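Local coordinates for 3-oxoacyl-[acyl-carrier-protein] synthase 3 (Micrococcus luteus NCTC 2665, PDB 4EWP) that probably catalyses the first condensation of fatty acid synthesis, adding two carbons from malonyl-ACP to an acetyl starter delivered by acetyl-CoA, at residues A69-L74 and H107-T112; L84-V89 and R143-V148. All blocks are in the same frame, centred on the assembly; numbering follows the deposited sequence.

Contact 1 of 2, residues A69-L74 and H107-T112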
ATOM      1  N   ALA A  69       6.166  17.472  -5.882  1.00 20.43           N
ATOM      2  CA  ALA A  69       5.637  17.791  -4.557  1.00 23.97           C
ATOM      3  C   ALA A  69       6.700  17.465  -3.508  1.00 20.35           C
ATOM      4  O   ALA A  69       6.995  18.283  -2.630  1.00 17.78           O
ATOM      5  CB  ALA A  69       4.322  17.025  -4.277  1.00 22.28           C
ATOM      6  N   ALA A  70       7.301  16.285  -3.635  1.00 16.11           N
ATOM      7  CA  ALA A  70       8.348  15.864  -2.705  1.00 18.98           C
ATOM      8  C   ALA A  70       9.477  16.878  -2.670  1.00 19.73           C
ATOM      9  O   ALA A  70       9.965  17.230  -1.601  1.00 24.11           O
ATOM     10  CB  ALA A  70       8.901  14.498  -3.080  1.00 15.95           C
ATOM     11  N   ARG A  71       9.911  17.343  -3.835  1.00 17.47           N
ATOM     12  CA  ARG A  71      11.024  18.298  -3.854  1.00 25.24           C
ATOM     13  C   ARG A  71      10.689  19.632  -3.170  1.00 23.57           C
ATOM     14  O   ARG A  71      11.533  20.198  -2.478  1.00 24.71           O
ATOM     15  CB  ARG A  71      11.543  18.539  -5.272  1.00 28.90           C
ATOM     16  CG  ARG A  71      12.117  17.305  -5.947  1.00 33.30           C
ATOM     17  CD  ARG A  71      12.984  17.721  -7.130  1.00 37.09           C
ATOM     18  NE  ARG A  71      13.090  16.691  -8.161  1.00 36.60           N
ATOM     19  CZ  ARG A  71      14.079  15.811  -8.238  1.00 37.43           C
ATOM     20  NH1 ARG A  71      15.048  15.818  -7.329  1.00 41.14           N
ATOM     21  NH2 ARG A  71      14.100  14.920  -9.220  1.00 36.00           N
ATOM     22  N   GLU A  72       9.469  20.139  -3.362  1.00 21.81           N
ATOM     23  CA  GLU A  72       9.093  21.379  -2.678  1.00 26.43           C
ATOM     24  C   GLU A  72       9.140  21.212  -1.158  1.00 27.39           C
ATOM     25  O   GLU A  72       9.623  22.090  -0.432  1.00 30.22           O
ATOM     26  CB  GLU A  72       7.711  21.883  -3.094  1.00 27.05           C
ATOM     27  CG  GLU A  72       7.373  23.177  -2.385  1.00 32.95           C
ATOM     28  CD  GLU A  72       6.068  23.787  -2.818  1.00 34.00           C
ATOM     29  OE1 GLU A  72       5.333  23.154  -3.602  1.00 36.67           O
ATOM     30  OE2 GLU A  72       5.786  24.907  -2.362  1.00 36.59           O
ATOM     31  N   ALA A  73       8.650  20.072  -0.684  1.00 23.15           N
ATOM     32  CA  ALA A  73       8.634  19.780   0.745  1.00 24.43           C
ATOM     33  C   ALA A  73      10.058  19.723   1.282  1.00 23.86           C
ATOM     34  O   ALA A  73      10.363  20.272   2.338  1.00 28.55           O
ATOM     35  CB  ALA A  73       7.905  18.467   1.014  1.00 18.71           C
ATOM     36  N   LEU A  74      10.931  19.067   0.532  1.00 24.42           N
ATOM     37  CA  LEU A  74      12.324  18.933   0.926  1.00 23.95           C
ATOM     38  C   LEU A  74      12.984  20.303   1.055  1.00 32.07           C
ATOM     39  O   LEU A  74      13.676  20.586   2.040  1.00 32.37           O
ATOM     40  CB  LEU A  74      13.066  18.087  -0.089  1.00 18.47           C
ATOM     41  CG  LEU A  74      12.897  16.579   0.085  1.00 22.67           C
ATOM     42  CD1 LEU A  74      13.510  15.820  -1.101  1.00 22.86           C
ATOM     43  CD2 LEU A  74      13.516  16.119   1.413  1.00 17.94           C
ATOM     44  N   HIS A 107      14.027   7.047  -5.533  1.00 20.99           N
ATOM     45  CA  HIS A 107      15.218   7.112  -6.368  1.00 21.78           C
ATOM     46  C   HIS A 107      15.398   8.486  -6.987  1.00 23.25           C
ATOM     47  O   HIS A 107      16.488   9.049  -6.934  1.00 22.97           O
ATOM     48  CB  HIS A 107      15.201   6.062  -7.477  1.00 20.35           C
ATOM     49  CG  HIS A 107      16.283   6.266  -8.488  1.00 22.35           C
ATOM     50  ND1 HIS A 107      17.621   6.258  -8.148  1.00 28.32           N
ATOM     51  CD2 HIS A 107      16.231   6.532  -9.811  1.00 26.03           C
ATOM     52  CE1 HIS A 107      18.346   6.493  -9.226  1.00 28.31           C
ATOM     53  NE2 HIS A 107      17.529   6.659 -10.250  1.00 30.81           N
ATOM     54  N   GLU A 108      14.322   9.019  -7.567  1.00 26.48           N
ATOM     55  CA  GLU A 108      14.384  10.288  -8.292  1.00 28.35           C
ATOM     56  C   GLU A 108      14.805  11.427  -7.381  1.00 28.35           C
ATOM     57  O   GLU A 108      15.527  12.333  -7.808  1.00 32.65           O
ATOM     58  CB  GLU A 108      13.029  10.637  -8.918  1.00 34.50           C
ATOM     59  CG  GLU A 108      12.347   9.523  -9.698  1.00 41.94           C
ATOM     60  CD  GLU A 108      12.976   9.286 -11.054  1.00 52.18           C
ATOM     61  OE1 GLU A 108      14.029   9.902 -11.335  1.00 54.12           O
ATOM     62  OE2 GLU A 108      12.410   8.484 -11.838  1.00 56.21           O
ATOM     63  N   ILE A 109      14.345  11.398  -6.132  1.00 23.11           N
ATOM     64  CA  ILE A 109      14.620  12.509  -5.225  1.00 24.65           C
ATOM     65  C   ILE A 109      15.882  12.294  -4.418  1.00 27.12           C
ATOM     66  O   ILE A 109      16.204  13.100  -3.554  1.00 25.05           O
ATOM     67  CB  ILE A 109      13.450  12.813  -4.261  1.00 26.13           C
ATOM     68  CG1 ILE A 109      13.267  11.676  -3.249  1.00 24.14           C
ATOM     69  CG2 ILE A 109      12.172  13.115  -5.047  1.00 25.08           C
ATOM     70  CD1 ILE A 109      12.042  11.835  -2.363  1.00 23.51           C
ATOM     71  N   GLY A 110      16.599  11.210  -4.688  1.00 25.87           N
ATOM     72  CA  GLY A 110      17.863  10.992  -4.003  1.00 24.01           C
ATOM     73  C   GLY A 110      17.751  10.426  -2.594  1.00 22.79           C
ATOM     74  O   GLY A 110      18.681  10.581  -1.793  1.00 27.40           O
ATOM     75  N   ALA A 111      16.634   9.754  -2.304  1.00 18.03           N
ATOM     76  CA  ALA A 111      16.396   9.125  -0.995  1.00 17.54           C
ATOM     77  C   ALA A 111      16.946   7.699  -0.842  1.00 21.39           C
ATOM     78  O   ALA A 111      16.929   7.147   0.269  1.00 20.38           O
ATOM     79  CB  ALA A 111      14.912   9.126  -0.672  1.00 15.39           C
ATOM     80  N   THR A 112      17.399   7.090  -1.938  1.00 19.65           N
ATOM     81  CA  THR A 112      18.004   5.766  -1.845  1.00 20.26           C
ATOM     82  C   THR A 112      19.070   5.804  -0.754  1.00 23.33           C
ATOM     83  O   THR A 112      19.854   6.745  -0.689  1.00 29.49           O
ATOM     84  CB  THR A 112      18.628   5.336  -3.182  1.00 20.51           C
ATOM     85  OG1 THR A 112      17.631   5.390  -4.199  1.00 18.40           O
ATOM     86  CG2 THR A 112      19.177   3.888  -3.106  1.00 18.30           C
TER
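Ile-109, just past the end of helix 101-108, takes most of the packing from helix 62-76, and three residues of one helix surface (Ala-70, Arg-71 and Leu-74) meet it. Its CG1 sits between the backbone N and the carbonyl carbon (chi1 68°), with CG2 beside the backbone N, and in this arrangement both branches reach the same methyl. CG2 is 4.1 Å from Ala-70 CB, and CD1, at the tip of the other branch, is 4.2 Å from that CB. One helical turn on, Leu-74 sends CD1 to 4.4 Å from Ile-109 CB. The Arg-71 and Ile-109 CA atoms come within 7.0 Å of each other, consistent with the small side chain of Ala-70 between the backbones.

Arg-71 runs along the outer margin. Its chain is extended from CG to NE; CG lies 4.3 Å from Ile-109 CG2, and the guanidinium carries on to the helix end. There NH2 gives a weak hydrogen bond to Glu-108 O, 3.3 Å long and bent to 132° at the hydrogen, while NH1 passes 3.9 Å from Ile-109 CA. The positive group thus meets a carbonyl of the final turn, where the partial negative charge of the helix C-terminus would probably favour a cation. Gly-110, with positive phi, closes that turn in a Schellman motif.

Inward, Leu-84 meets Leu-74 and Ile-109, Ala-69 and Ala-73 rest on strand 170-180, and Ala-70 and Ile-109 both touch Leu-146 of strand 144-152.

Contact 2 of 2, residues L84-V89 and R143-V148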
ATOM      1  N   LEU A  84      15.934  11.574   4.175  1.00 15.72           N
ATOM      2  CA  LEU A  84      14.714  10.802   4.423  1.00 20.55           C
ATOM      3  C   LEU A  84      14.998   9.346   4.838  1.00 22.30           C
ATOM      4  O   LEU A  84      15.890   8.710   4.297  1.00 25.63           O
ATOM      5  CB  LEU A  84      13.807  10.822   3.191  1.00 17.00           C
ATOM      6  CG  LEU A  84      13.323  12.176   2.676  1.00 19.00           C
ATOM      7  CD1 LEU A  84      12.717  11.997   1.289  1.00 17.61           C
ATOM      8  CD2 LEU A  84      12.333  12.871   3.647  1.00 14.32           C
ATOM      9  N   ASP A  85      14.224   8.825   5.788  1.00 20.96           N
ATOM     10  CA  ASP A  85      14.420   7.473   6.295  1.00 21.57           C
ATOM     11  C   ASP A  85      13.302   6.563   5.812  1.00 23.45           C
ATOM     12  O   ASP A  85      13.352   5.358   6.054  1.00 21.47           O
ATOM     13  CB  ASP A  85      14.413   7.457   7.829  1.00 25.35           C
ATOM     14  CG  ASP A  85      15.426   8.392   8.425  1.00 37.54           C
ATOM     15  OD1 ASP A  85      16.505   8.569   7.819  1.00 41.91           O
ATOM     16  OD2 ASP A  85      15.140   8.955   9.502  1.00 40.22           O
ATOM     17  N   ALA A  86      12.286   7.142   5.165  1.00 18.95           N
ATOM     18  CA  ALA A  86      11.166   6.376   4.617  1.00 17.89           C
ATOM     19  C   ALA A  86      10.355   7.214   3.640  1.00 19.63           C
ATOM     20  O   ALA A  86      10.276   8.438   3.779  1.00 21.69           O
ATOM     21  CB  ALA A  86      10.271   5.862   5.730  1.00 11.49           C
ATOM     22  N   VAL A  87       9.749   6.551   2.662  1.00 13.20           N
ATOM     23  CA  VAL A  87       8.982   7.222   1.626  1.00 15.98           C
ATOM     24  C   VAL A  87       7.665   6.487   1.508  1.00 20.53           C
ATOM     25  O   VAL A  87       7.651   5.307   1.184  1.00 18.82           O
ATOM     26  CB  VAL A  87       9.693   7.162   0.246  1.00 18.04           C
ATOM     27  CG1 VAL A  87       8.809   7.726  -0.836  1.00 13.55           C
ATOM     28  CG2 VAL A  87      11.034   7.895   0.276  1.00 13.79           C
ATOM     29  N   ILE A  88       6.560   7.168   1.797  1.00 21.38           N
ATOM     30  CA  ILE A  88       5.241   6.547   1.716  1.00 20.36           C
ATOM     31  C   ILE A  88       4.435   7.252   0.644  1.00 22.25           C
ATOM     32  O   ILE A  88       4.230   8.472   0.697  1.00 20.94           O
ATOM     33  CB  ILE A  88       4.469   6.633   3.051  1.00 17.68           C
ATOM     34  CG1 ILE A  88       5.280   6.013   4.186  1.00 17.61           C
ATOM     35  CG2 ILE A  88       3.127   5.944   2.936  1.00 12.05           C
ATOM     36  CD1 ILE A  88       4.600   6.099   5.539  1.00 15.88           C
ATOM     37  N   VAL A  89       3.992   6.493  -0.345  1.00 19.52           N
ATOM     38  CA  VAL A  89       3.222   7.084  -1.428  1.00 18.43           C
ATOM     39  C   VAL A  89       1.812   6.523  -1.404  1.00 21.67           C
ATOM     40  O   VAL A  89       1.594   5.315  -1.536  1.00 18.00           O
ATOM     41  CB  VAL A  89       3.857   6.830  -2.799  1.00 16.44           C
ATOM     42  CG1 VAL A  89       2.861   7.184  -3.897  1.00 12.90           C
ATOM     43  CG2 VAL A  89       5.171   7.601  -2.932  1.00 11.06           C
ATOM     44  N   ARG A 143      13.552   8.974  11.451  1.00 24.17           N
ATOM     45  CA  ARG A 143      13.639  10.348  11.936  1.00 28.23           C
ATOM     46  C   ARG A 143      12.942  11.336  10.985  1.00 22.40           C
ATOM     47  O   ARG A 143      12.409  12.353  11.418  1.00 26.28           O
ATOM     48  CB  ARG A 143      15.100  10.737  12.160  1.00 34.73           C
ATOM     49  CG  ARG A 143      15.780   9.966  13.295  1.00 45.86           C
ATOM     50  CD  ARG A 143      17.104  10.611  13.695  1.00 56.01           C
ATOM     51  NE  ARG A 143      16.995  12.073  13.735  1.00 64.94           N
ATOM     52  CZ  ARG A 143      16.449  12.763  14.735  1.00 68.44           C
ATOM     53  NH1 ARG A 143      15.956  12.132  15.798  1.00 68.09           N
ATOM     54  NH2 ARG A 143      16.395  14.088  14.670  1.00 71.07           N
ATOM     55  N   HIS A 144      12.941  11.021   9.694  1.00 18.90           N
ATOM     56  CA  HIS A 144      12.271  11.845   8.682  1.00 21.55           C
ATOM     57  C   HIS A 144      11.502  10.968   7.665  1.00 23.10           C
ATOM     58  O   HIS A 144      12.096  10.136   6.977  1.00 21.60           O
ATOM     59  CB  HIS A 144      13.281  12.718   7.930  1.00 16.88           C
ATOM     60  CG  HIS A 144      14.065  13.646   8.806  1.00 28.58           C
ATOM     61  ND1 HIS A 144      15.304  13.321   9.317  1.00 31.82           N
ATOM     62  CD2 HIS A 144      13.796  14.901   9.246  1.00 29.95           C
ATOM     63  CE1 HIS A 144      15.763  14.330  10.036  1.00 30.45           C
ATOM     64  NE2 HIS A 144      14.866  15.301  10.006  1.00 31.37           N
ATOM     65  N   VAL A 145      10.189  11.165   7.566  1.00 22.50           N
ATOM     66  CA  VAL A 145       9.355  10.340   6.697  1.00 21.50           C
ATOM     67  C   VAL A 145       8.666  11.241   5.701  1.00 22.27           C
ATOM     68  O   VAL A 145       8.055  12.261   6.075  1.00 19.21           O
ATOM     69  CB  VAL A 145       8.292   9.543   7.516  1.00 15.88           C
ATOM     70  CG1 VAL A 145       7.396   8.667   6.609  1.00 12.19           C
ATOM     71  CG2 VAL A 145       8.976   8.696   8.565  1.00 13.42           C
ATOM     72  N   LEU A 146       8.785  10.885   4.429  1.00 16.69           N
ATOM     73  CA  LEU A 146       8.084  11.612   3.382  1.00 17.09           C
ATOM     74  C   LEU A 146       6.748  10.936   3.122  1.00 18.36           C
ATOM     75  O   LEU A 146       6.703   9.724   2.956  1.00 16.92           O
ATOM     76  CB  LEU A 146       8.917  11.614   2.102  1.00 17.90           C
ATOM     77  CG  LEU A 146       8.221  12.187   0.874  1.00 18.61           C
ATOM     78  CD1 LEU A 146       8.041  13.713   0.979  1.00 13.20           C
ATOM     79  CD2 LEU A 146       8.992  11.808  -0.367  1.00 15.04           C
ATOM     80  N   VAL A 147       5.659  11.710   3.113  1.00 19.37           N
ATOM     81  CA  VAL A 147       4.334  11.172   2.770  1.00 15.03           C
ATOM     82  C   VAL A 147       3.785  11.925   1.560  1.00 17.98           C
ATOM     83  O   VAL A 147       3.727  13.156   1.558  1.00 17.90           O
ATOM     84  CB  VAL A 147       3.331  11.297   3.944  1.00 14.15           C
ATOM     85  CG1 VAL A 147       1.977  10.732   3.537  1.00 12.76           C
ATOM     86  CG2 VAL A 147       3.861  10.591   5.172  1.00 10.96           C
ATOM     87  N   VAL A 148       3.398  11.189   0.526  1.00 16.78           N
ATOM     88  CA  VAL A 148       2.882  11.802  -0.678  1.00 18.50           C
ATOM     89  C   VAL A 148       1.506  11.245  -0.987  1.00 15.82           C
ATOM     90  O   VAL A 148       1.344  10.038  -1.164  1.00 16.04           O
ATOM     91  CB  VAL A 148       3.805  11.545  -1.892  1.00 19.50           C
ATOM     92  CG1 VAL A 148       3.242  12.235  -3.116  1.00 19.25           C
ATOM     93  CG2 VAL A 148       5.181  12.094  -1.615  1.00 21.52           C
TER
HETATM   94  O   HOH W   1      16.953  11.163   9.004  1.00 36.33           O
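Asp-85 reaches across to the start of strand 144-152, while its own backbone N donates a nearly straight bond (2.8 Å, 171°) to His-144 O. From CB, which lies 3.6 Å from that same His-144 O, the side chain leads to CG, 3.6 Å from Arg-143 N. At the tip OD2 accepts two successive backbone N-H groups. Arg-143 N comes to its anti lone pair at a modelled 2.5 Å, a length that is doubtfully short, whereas His-144 N, 3.0 Å from OD2, comes from above the carboxylate plane. OD1 takes a weak bond from a water, which lies in the His-144 ring plane, 2.7 Å from ND1. An alanine at Asp-85 would probably leave the N-H groups of Arg-143 and His-144 without this acceptor and the backbone at the start of the strand freer to move.

Beyond this start, strand segments 86-89 and 144-148 run parallel, their directions 15° from each other, and Leu-146 N to Ala-86 O, Ile-88 N to Leu-146 O and Val-148 N to Ile-88 O form the ladder. Leu-146 CB lies 3.9 Å from Leu-84 CD1; with CG anti to the backbone N, its CD2 comes 4.1 Å from Val-87 CG1. On the other face, the Ile-88 side chain crosses that of Val-145, CD1 against CG1. This face, with Val-147, lies against helix 125-138; strands 116-120 and 170-180 flank the pair, continuing the mixed sheet of the thiolase-like fold.

Overall arrangement
Contact 2 joins two neighbouring strands of one sheet, and contact 1 lies on the Leu-84 and Leu-146 side of it; their centres are 9 Å apart. They share an apolar junction: Ile-109 CD1 is 3.6 Å from Leu-146 CD2 and 3.7 Å from Leu-84 CD1, while Ala-70 CB is 3.8 Å from Leu-146 CD2. The segments alternate along the chain, as helix 62-76, strand 86-90, helix 101-108 and strand 144-152 follow in that order. Both contacts lie away from the predicted active-site residues Cys-123, His-275 and Asn-306. Helix 125-138, beginning just after Cys-123, lies on the opposite face of the sheet from contact 1.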